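Aerobactin synthase IucA (Klebsiella pneumoniae subsp. pneumoniae, PDB 5JM8) probably catalyses, as an ATP- and magnesium-binding NIS synthetase, a ligation step in the assembly of the siderophore aerobactin. Local coordinates at residues A404-V409 and L439-L443. Numbering follows the deposited sequence.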
ATOM      1  N   ALA A 404      25.060  16.610  -7.677  1.00 14.03           N
ATOM      2  CA  ALA A 404      23.836  16.828  -6.915  1.00 13.98           C
ATOM      3  C   ALA A 404      24.091  16.710  -5.418  1.00 16.39           C
ATOM      4  O   ALA A 404      23.427  17.364  -4.615  1.00 21.60           O
ATOM      5  CB  ALA A 404      22.770  15.843  -7.344  1.00 13.87           C
ATOM      6  N   TYR A 405      25.049  15.865  -5.047  1.00 13.43           N
ATOM      7  CA  TYR A 405      25.432  15.705  -3.649  1.00 13.48           C
ATOM      8  C   TYR A 405      26.014  17.006  -3.111  1.00 16.77           C
ATOM      9  O   TYR A 405      25.723  17.411  -1.988  1.00 21.10           O
ATOM     10  CB  TYR A 405      26.441  14.564  -3.499  1.00 13.49           C
ATOM     11  CG  TYR A 405      27.116  14.502  -2.144  1.00 13.79           C
ATOM     12  CD1 TYR A 405      26.537  13.816  -1.085  1.00 14.02           C
ATOM     13  CD2 TYR A 405      28.339  15.122  -1.929  1.00 15.53           C
ATOM     14  CE1 TYR A 405      27.155  13.751   0.153  1.00 15.66           C
ATOM     15  CE2 TYR A 405      28.964  15.066  -0.695  1.00 19.06           C
ATOM     16  CZ  TYR A 405      28.367  14.379   0.342  1.00 19.14           C
ATOM     17  OH  TYR A 405      28.987  14.321   1.572  1.00 20.47           O
ATOM     18  N   CYS A 406      26.832  17.662  -3.926  1.00 14.59           N
ATOM     19  CA  CYS A 406      27.428  18.938  -3.548  1.00 17.07           C
ATOM     20  C   CYS A 406      26.368  20.019  -3.362  1.00 17.13           C
ATOM     21  O   CYS A 406      26.393  20.762  -2.381  1.00 18.69           O
ATOM     22  CB  CYS A 406      28.442  19.383  -4.603  1.00 21.26           C
ATOM     23  SG  CYS A 406      29.859  18.287  -4.774  1.00 23.56           S
ATOM     24  N   HIS A 407      25.438  20.101  -4.307  1.00 15.33           N
ATOM     25  CA  HIS A 407      24.402  21.128  -4.282  1.00 17.99           C
ATOM     26  C   HIS A 407      23.374  20.907  -3.175  1.00 22.43           C
ATOM     27  O   HIS A 407      22.890  21.866  -2.574  1.00 20.87           O
ATOM     28  CB  HIS A 407      23.677  21.188  -5.628  1.00 18.04           C
ATOM     29  CG  HIS A 407      24.482  21.810  -6.726  1.00 20.14           C
ATOM     30  ND1 HIS A 407      24.845  21.120  -7.864  1.00 23.18           N
ATOM     31  CD2 HIS A 407      24.982  23.061  -6.869  1.00 18.50           C
ATOM     32  CE1 HIS A 407      25.537  21.919  -8.657  1.00 23.89           C
ATOM     33  NE2 HIS A 407      25.635  23.102  -8.076  1.00 20.66           N
ATOM     34  N   GLN A 408      23.038  19.646  -2.917  1.00 14.18           N
ATOM     35  CA  GLN A 408      21.993  19.314  -1.952  1.00 13.95           C
ATOM     36  C   GLN A 408      22.508  19.146  -0.526  1.00 18.92           C
ATOM     37  O   GLN A 408      21.794  19.459   0.429  1.00 20.78           O
ATOM     38  CB  GLN A 408      21.276  18.029  -2.372  1.00 13.32           C
ATOM     39  CG  GLN A 408      20.499  18.140  -3.676  1.00 13.06           C
ATOM     40  CD  GLN A 408      19.403  19.184  -3.614  1.00 24.97           C
ATOM     41  OE1 GLN A 408      19.031  19.650  -2.535  1.00 21.06           O
ATOM     42  NE2 GLN A 408      18.887  19.566  -4.773  1.00 13.14           N
ATOM     43  N   VAL A 409      23.732  18.643  -0.379  1.00 19.74           N
ATOM     44  CA  VAL A 409      24.285  18.371   0.945  1.00 18.07           C
ATOM     45  C   VAL A 409      25.285  19.438   1.385  1.00 21.39           C
ATOM     46  O   VAL A 409      25.103  20.072   2.424  1.00 19.47           O
ATOM     47  CB  VAL A 409      24.972  16.990   0.988  1.00 16.37           C
ATOM     48  CG1 VAL A 409      25.543  16.708   2.375  1.00 14.65           C
ATOM     49  CG2 VAL A 409      23.990  15.902   0.588  1.00 13.69           C
ATOM     50  N   LEU A 439      18.706   9.858  -7.370  1.00 11.36           N
ATOM     51  CA  LEU A 439      19.433  11.124  -7.467  1.00 11.32           C
ATOM     52  C   LEU A 439      19.186  11.960  -6.214  1.00 11.67           C
ATOM     53  O   LEU A 439      18.043  12.095  -5.787  1.00 15.03           O
ATOM     54  CB  LEU A 439      18.999  11.907  -8.711  1.00 13.62           C
ATOM     55  CG  LEU A 439      19.731  13.229  -8.961  1.00 16.10           C
ATOM     56  CD1 LEU A 439      21.133  12.975  -9.492  1.00 13.51           C
ATOM     57  CD2 LEU A 439      18.943  14.115  -9.914  1.00 19.57           C
ATOM     58  N   PRO A 440      20.250  12.528  -5.619  1.00 11.49           N
ATOM     59  CA  PRO A 440      20.012  13.392  -4.455  1.00 14.63           C
ATOM     60  C   PRO A 440      19.168  14.617  -4.805  1.00 18.89           C
ATOM     61  O   PRO A 440      19.535  15.376  -5.703  1.00 23.71           O
ATOM     62  CB  PRO A 440      21.424  13.810  -4.023  1.00 12.05           C
ATOM     63  CG  PRO A 440      22.333  12.799  -4.622  1.00 12.00           C
ATOM     64  CD  PRO A 440      21.688  12.381  -5.904  1.00 11.74           C
ATOM     65  N   VAL A 441      18.051  14.797  -4.104  1.00 15.31           N
ATOM     66  CA  VAL A 441      17.176  15.944  -4.329  1.00 14.74           C
ATOM     67  C   VAL A 441      16.969  16.744  -3.046  1.00 12.73           C
ATOM     68  O   VAL A 441      16.209  17.713  -3.026  1.00 13.52           O
ATOM     69  CB  VAL A 441      15.799  15.506  -4.880  1.00 17.72           C
ATOM     70  CG1 VAL A 441      15.960  14.852  -6.239  1.00 11.88           C
ATOM     71  CG2 VAL A 441      15.111  14.556  -3.914  1.00 11.89           C
ATOM     72  N   GLY A 442      17.644  16.339  -1.976  1.00 12.29           N
ATOM     73  CA  GLY A 442      17.534  17.038  -0.711  1.00 12.65           C
ATOM     74  C   GLY A 442      18.388  16.441   0.390  1.00 19.11           C
ATOM     75  O   GLY A 442      19.002  15.389   0.210  1.00 19.62           O
ATOM     76  N   LEU A 443      18.419  17.125   1.531  1.00 16.75           N
ATOM     77  CA  LEU A 443      19.214  16.705   2.681  1.00 15.97           C
ATOM     78  C   LEU A 443      18.389  16.746   3.960  1.00 18.14           C
ATOM     79  O   LEU A 443      17.592  17.661   4.169  1.00 18.64           O
ATOM     80  CB  LEU A 443      20.452  17.597   2.835  1.00 15.25           C
ATOM     81  CG  LEU A 443      21.236  17.478   4.150  1.00 17.99           C
ATOM     82  CD1 LEU A 443      21.904  16.114   4.262  1.00 20.42           C
ATOM     83  CD2 LEU A 443      22.265  18.591   4.291  1.00 15.95           C
TER
HETATM   84  O   HOH W   1      19.759  17.912  -7.035  1.00 15.76           O
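Helix-on-sheet packing at a classic beta bulge brings A404, Q408 and V409 of helix 394-420 against P440, G442 and L443 of strand 440-445, an inner strand of a small mixed sheet. The bulge lies at V441 and G442, whose backbones both pair with Q434 on strand 431-435. Helix and strand run in nearly the same direction here, the axes of 404-409 and 440-443 lying 26° apart and approaching to 7.2 Å. The methyl of A404 lies over the proline ring, with CB 3.9 Å from CD of P440. L439 completes this end, its CD1 reaching the same methyl of A404.

Q408 carries the polar part. Its chain bends at chi2 (-61°), which lays the amide over the peptide between V441 and G442, with CD 3.5 Å from V441 C and OE1 3.5 Å from G442 CA. The two amide ends are used differently: OE1 accepts a hydrogen bond from OG1 of T321 in the same chain, whereas NE2 donates to a water 2.9 Å away, which in turn donates to P440 O. The water thus links helix to strand where no direct bond does so. V441 turns its side chain from the helix and packs on L436 of the second subunit. Farther along, V409 and L443 cross at about a right angle, CG1 of V409 lying 4.1 Å from CD1 of L443, while L443 CB presses to 3.3 Å from the backbone O of Q408.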